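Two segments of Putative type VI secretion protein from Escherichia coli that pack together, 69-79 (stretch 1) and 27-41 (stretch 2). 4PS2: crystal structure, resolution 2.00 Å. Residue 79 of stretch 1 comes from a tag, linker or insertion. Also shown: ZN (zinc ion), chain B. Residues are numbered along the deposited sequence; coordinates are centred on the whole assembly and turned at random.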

# COMPACT_ATOMS: atom_id res chain seq x y z
N GLU A 69 1.93 1.29 9.36
CA GLU A 69 2.91 0.28 8.92
C GLU A 69 3.44 0.65 7.53
O GLU A 69 4.63 0.46 7.26
CB GLU A 69 2.23 -1.09 8.85
CG GLU A 69 1.86 -1.65 10.21
CD GLU A 69 1.15 -2.99 10.17
OE1 GLU A 69 0.84 -3.48 9.06
OE2 GLU A 69 0.92 -3.57 11.26
N LEU A 70 2.58 1.22 6.66
CA LEU A 70 2.99 1.67 5.32
C LEU A 70 3.92 2.89 5.39
O LEU A 70 4.99 2.89 4.77
CB LEU A 70 1.79 1.86 4.38
CG LEU A 70 1.05 0.57 3.99
CD1 LEU A 70 -0.22 0.86 3.20
CD2 LEU A 70 1.92 -0.38 3.19
N ARG A 71 3.56 3.90 6.22
CA ARG A 71 4.36 5.11 6.45
C ARG A 71 5.70 4.79 7.13
O ARG A 71 6.68 5.49 6.89
CB ARG A 71 3.61 6.17 7.27
CG ARG A 71 2.38 6.75 6.62
CD ARG A 71 1.73 7.83 7.47
NE ARG A 71 2.06 9.17 6.98
CZ ARG A 71 1.26 9.90 6.21
NH1 ARG A 71 0.06 9.45 5.86
NH2 ARG A 71 1.66 11.10 5.80
N ALA A 72 5.76 3.71 7.95
CA ALA A 72 6.99 3.27 8.63
C ALA A 72 8.03 2.71 7.66
O ALA A 72 9.20 2.58 8.02
CB ALA A 72 6.65 2.25 9.70
N LEU A 73 7.63 2.40 6.43
CA LEU A 73 8.52 1.88 5.40
C LEU A 73 9.20 3.02 4.63
O LEU A 73 10.16 2.78 3.89
CB LEU A 73 7.74 0.98 4.42
CG LEU A 73 7.19 -0.35 4.95
CD1 LEU A 73 6.33 -1.01 3.91
CD2 LEU A 73 8.33 -1.33 5.37
N VAL A 74 8.72 4.26 4.80
CA VAL A 74 9.30 5.41 4.09
C VAL A 74 10.69 5.79 4.62
O VAL A 74 10.80 6.11 5.82
CB VAL A 74 8.32 6.62 4.11
CG1 VAL A 74 8.96 7.86 3.49
CG2 VAL A 74 7.01 6.27 3.41
N PRO A 75 11.75 5.85 3.77
CA PRO A 75 13.07 6.30 4.28
C PRO A 75 12.96 7.73 4.81
O PRO A 75 12.18 8.53 4.27
CB PRO A 75 13.98 6.23 3.05
CG PRO A 75 13.28 5.34 2.08
CD PRO A 75 11.81 5.54 2.33
N GLU A 76 13.66 8.03 5.91
CA GLU A 76 13.64 9.35 6.56
C GLU A 76 13.90 10.53 5.62
O GLU A 76 13.24 11.56 5.75
CB GLU A 76 14.62 9.40 7.73
CG GLU A 76 14.12 8.69 8.98
CD GLU A 76 15.19 8.42 10.02
OE1 GLU A 76 14.98 8.79 11.20
OE2 GLU A 76 16.23 7.82 9.66
N LYS A 77 14.83 10.38 4.67
CA LYS A 77 15.19 11.43 3.71
C LYS A 77 14.10 11.75 2.68
O LYS A 77 14.21 12.77 1.99
CB LYS A 77 16.47 11.04 2.97
N ALA A 78 13.05 10.91 2.57
CA ALA A 78 11.95 11.18 1.64
C ALA A 78 10.89 12.12 2.26
O ALA A 78 10.05 12.65 1.54
CB ALA A 78 11.31 9.88 1.20
N TRP A 79 10.92 12.31 3.59
CA TRP A 79 9.93 13.16 4.26
C TRP A 79 10.05 14.66 3.90
O TRP A 79 9.06 15.39 4.08
CB TRP A 79 9.90 12.90 5.77
CG TRP A 79 9.32 11.57 6.17
CD1 TRP A 79 9.95 10.57 6.84
CD2 TRP A 79 7.98 11.10 5.92
NE1 TRP A 79 9.10 9.50 7.02
CE2 TRP A 79 7.87 9.81 6.48
CE3 TRP A 79 6.85 11.65 5.26
CZ2 TRP A 79 6.69 9.06 6.41
CZ3 TRP A 79 5.69 10.90 5.19
CH2 TRP A 79 5.61 9.62 5.76
OXT TRP A 79 11.07 15.07 3.33
ZN ZN B . 0.66 -5.59 11.12
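Stretch 2, residues 27-41: KAMLAMRSLLRDLKA

How does stretch 2 run along stretch 1? Residues 27-40 are helical, each backbone NH in the stretch from Ala31 onward bonding to the carbonyl four residues back, and Ala41 is the first to leave helical phi/psi. The two stretches run in the same general direction: Met32 lies nearest Leu70 by CA position, Leu36 nearest Val74 and Leu39 nearest Ala78. Stretch 1 changes form along the way, from helix at its start, through a type I turn from Arg71 to Val74, to a short 3-10 segment at 76-78.

What holds the first part of the contact? Leu70, the residue with the most covered surface, points toward the helix and meets three of its side chains. Its CD1 lies 3.9 Å from Ala28 CB, while its CD2 lies 3.8 Å from Met32 CG and 4.3 Å from Met29 CG. The t, p, t rotamer of Met32 carries its methyl to the start and end of the bend, Met32 CE sitting 3.5 Å from Leu70 O, just before the turn, and 3.6 Å from Val74 CG2, at its last residue.

Where does Leu36 fit, one helical turn on? It packs against the turn and the proline after it: Leu36 CD1 is 3.8 Å from Leu73 CB, and Leu36 CD2 is 3.6 Å from Leu73 O and 3.9 Å from Pro75 CD. One leucine thus touches backbone and side chains together.

How does the contact finish? Leu39 CD2 reaches both Pro75 CD, at 3.9 Å, and Ala78 CB, at 3.7 Å, bridging the proline and the 3-10 segment. Lys40 CB points sideways, yet the chain's end comes nearer, with NZ 3.7 Å from Pro75 CG. No hydrogen bond crosses between the stretches; the 441 Å² buried rests mainly on close apolar packing.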

# COMPACT_ATOMS: atom_id res chain seq x y z
N LYS A 27 -4.10 -3.63 -2.44
CA LYS A 27 -3.90 -2.61 -3.47
C LYS A 27 -2.94 -1.53 -2.92
O LYS A 27 -2.01 -1.15 -3.62
CB LYS A 27 -5.24 -1.97 -3.85
CG LYS A 27 -5.16 -1.02 -5.06
CD LYS A 27 -6.44 -0.17 -5.15
CE LYS A 27 -6.49 0.73 -6.36
NZ LYS A 27 -5.66 1.95 -6.19
N ALA A 28 -3.17 -1.07 -1.68
CA ALA A 28 -2.29 -0.08 -1.05
C ALA A 28 -0.85 -0.62 -0.90
O ALA A 28 0.10 0.09 -1.19
CB ALA A 28 -2.85 0.35 0.31
N MET A 29 -0.71 -1.89 -0.46
CA MET A 29 0.57 -2.57 -0.29
C MET A 29 1.35 -2.70 -1.61
O MET A 29 2.58 -2.51 -1.61
CB MET A 29 0.34 -3.97 0.30
CG MET A 29 0.07 -3.96 1.82
SD MET A 29 -0.58 -5.57 2.39
CE MET A 29 0.85 -6.52 2.35
N LEU A 30 0.66 -3.04 -2.72
CA LEU A 30 1.32 -3.16 -4.02
C LEU A 30 1.69 -1.76 -4.54
O LEU A 30 2.81 -1.57 -5.03
CB LEU A 30 0.50 -3.96 -5.03
CG LEU A 30 1.13 -4.15 -6.41
CD1 LEU A 30 2.49 -4.89 -6.33
CD2 LEU A 30 0.16 -4.88 -7.36
N ALA A 31 0.78 -0.78 -4.42
CA ALA A 31 1.09 0.59 -4.85
C ALA A 31 2.27 1.19 -4.04
O ALA A 31 3.11 1.92 -4.59
CB ALA A 31 -0.14 1.47 -4.73
N MET A 32 2.33 0.86 -2.74
CA MET A 32 3.38 1.33 -1.86
C MET A 32 4.72 0.70 -2.25
O MET A 32 5.74 1.39 -2.29
CB MET A 32 3.01 1.00 -0.40
CG MET A 32 3.87 1.66 0.60
SD MET A 32 3.67 3.46 0.65
CE MET A 32 5.20 3.86 1.46
N ARG A 33 4.71 -0.63 -2.55
CA ARG A 33 5.91 -1.36 -2.94
C ARG A 33 6.49 -0.75 -4.22
O ARG A 33 7.69 -0.53 -4.28
CB ARG A 33 5.59 -2.84 -3.15
CG ARG A 33 6.80 -3.65 -3.60
CD ARG A 33 6.35 -4.86 -4.33
NE ARG A 33 5.67 -5.79 -3.42
CZ ARG A 33 5.06 -6.89 -3.82
NH1 ARG A 33 5.04 -7.21 -5.10
NH2 ARG A 33 4.48 -7.69 -2.94
N SER A 34 5.64 -0.45 -5.21
CA SER A 34 6.05 0.16 -6.49
C SER A 34 6.62 1.56 -6.29
O SER A 34 7.63 1.92 -6.90
CB SER A 34 4.88 0.19 -7.47
OG SER A 34 4.37 -1.11 -7.70
N LEU A 35 5.96 2.36 -5.45
CA LEU A 35 6.38 3.71 -5.16
C LEU A 35 7.74 3.73 -4.45
O LEU A 35 8.59 4.54 -4.82
CB LEU A 35 5.30 4.44 -4.34
CG LEU A 35 5.62 5.88 -4.05
CD1 LEU A 35 5.60 6.74 -5.33
CD2 LEU A 35 4.76 6.42 -2.94
N LEU A 36 7.95 2.85 -3.45
CA LEU A 36 9.24 2.76 -2.74
C LEU A 36 10.34 2.30 -3.69
O LEU A 36 11.47 2.77 -3.59
CB LEU A 36 9.16 1.82 -1.54
CG LEU A 36 8.41 2.33 -0.31
CD1 LEU A 36 8.08 1.15 0.63
CD2 LEU A 36 9.24 3.37 0.45
N ARG A 37 10.03 1.38 -4.62
CA ARG A 37 11.03 0.91 -5.59
C ARG A 37 11.42 2.05 -6.52
O ARG A 37 12.60 2.22 -6.82
CB ARG A 37 10.52 -0.31 -6.36
CG ARG A 37 10.39 -1.55 -5.46
CD ARG A 37 9.87 -2.80 -6.17
NE ARG A 37 10.87 -3.29 -7.13
CZ ARG A 37 11.93 -4.02 -6.81
NH1 ARG A 37 12.13 -4.41 -5.55
NH2 ARG A 37 12.79 -4.38 -7.74
N ASP A 38 10.42 2.87 -6.95
CA ASP A 38 10.63 4.05 -7.81
C ASP A 38 11.55 5.03 -7.10
O ASP A 38 12.54 5.47 -7.68
CB ASP A 38 9.28 4.72 -8.16
CG ASP A 38 8.42 3.93 -9.13
OD1 ASP A 38 8.96 3.06 -9.85
OD2 ASP A 38 7.18 4.16 -9.15
N LEU A 39 11.24 5.35 -5.84
CA LEU A 39 12.05 6.25 -5.02
C LEU A 39 13.49 5.71 -4.86
O LEU A 39 14.45 6.46 -5.10
CB LEU A 39 11.43 6.43 -3.64
CG LEU A 39 12.21 7.36 -2.69
CD1 LEU A 39 12.01 8.83 -3.06
CD2 LEU A 39 11.81 7.13 -1.24
N LYS A 40 13.63 4.43 -4.44
CA LYS A 40 14.95 3.83 -4.21
C LYS A 40 15.78 3.71 -5.48
O LYS A 40 17.00 3.78 -5.40
CB LYS A 40 14.86 2.50 -3.44
CG LYS A 40 14.38 2.67 -1.99
CD LYS A 40 14.00 1.34 -1.36
CE LYS A 40 13.13 1.48 -0.12
NZ LYS A 40 13.91 1.87 1.08
N ALA A 41 15.13 3.54 -6.67
CA ALA A 41 15.85 3.50 -7.95
C ALA A 41 16.03 4.90 -8.53
O ALA A 41 16.51 5.03 -9.66
CB ALA A 41 15.16 2.58 -8.94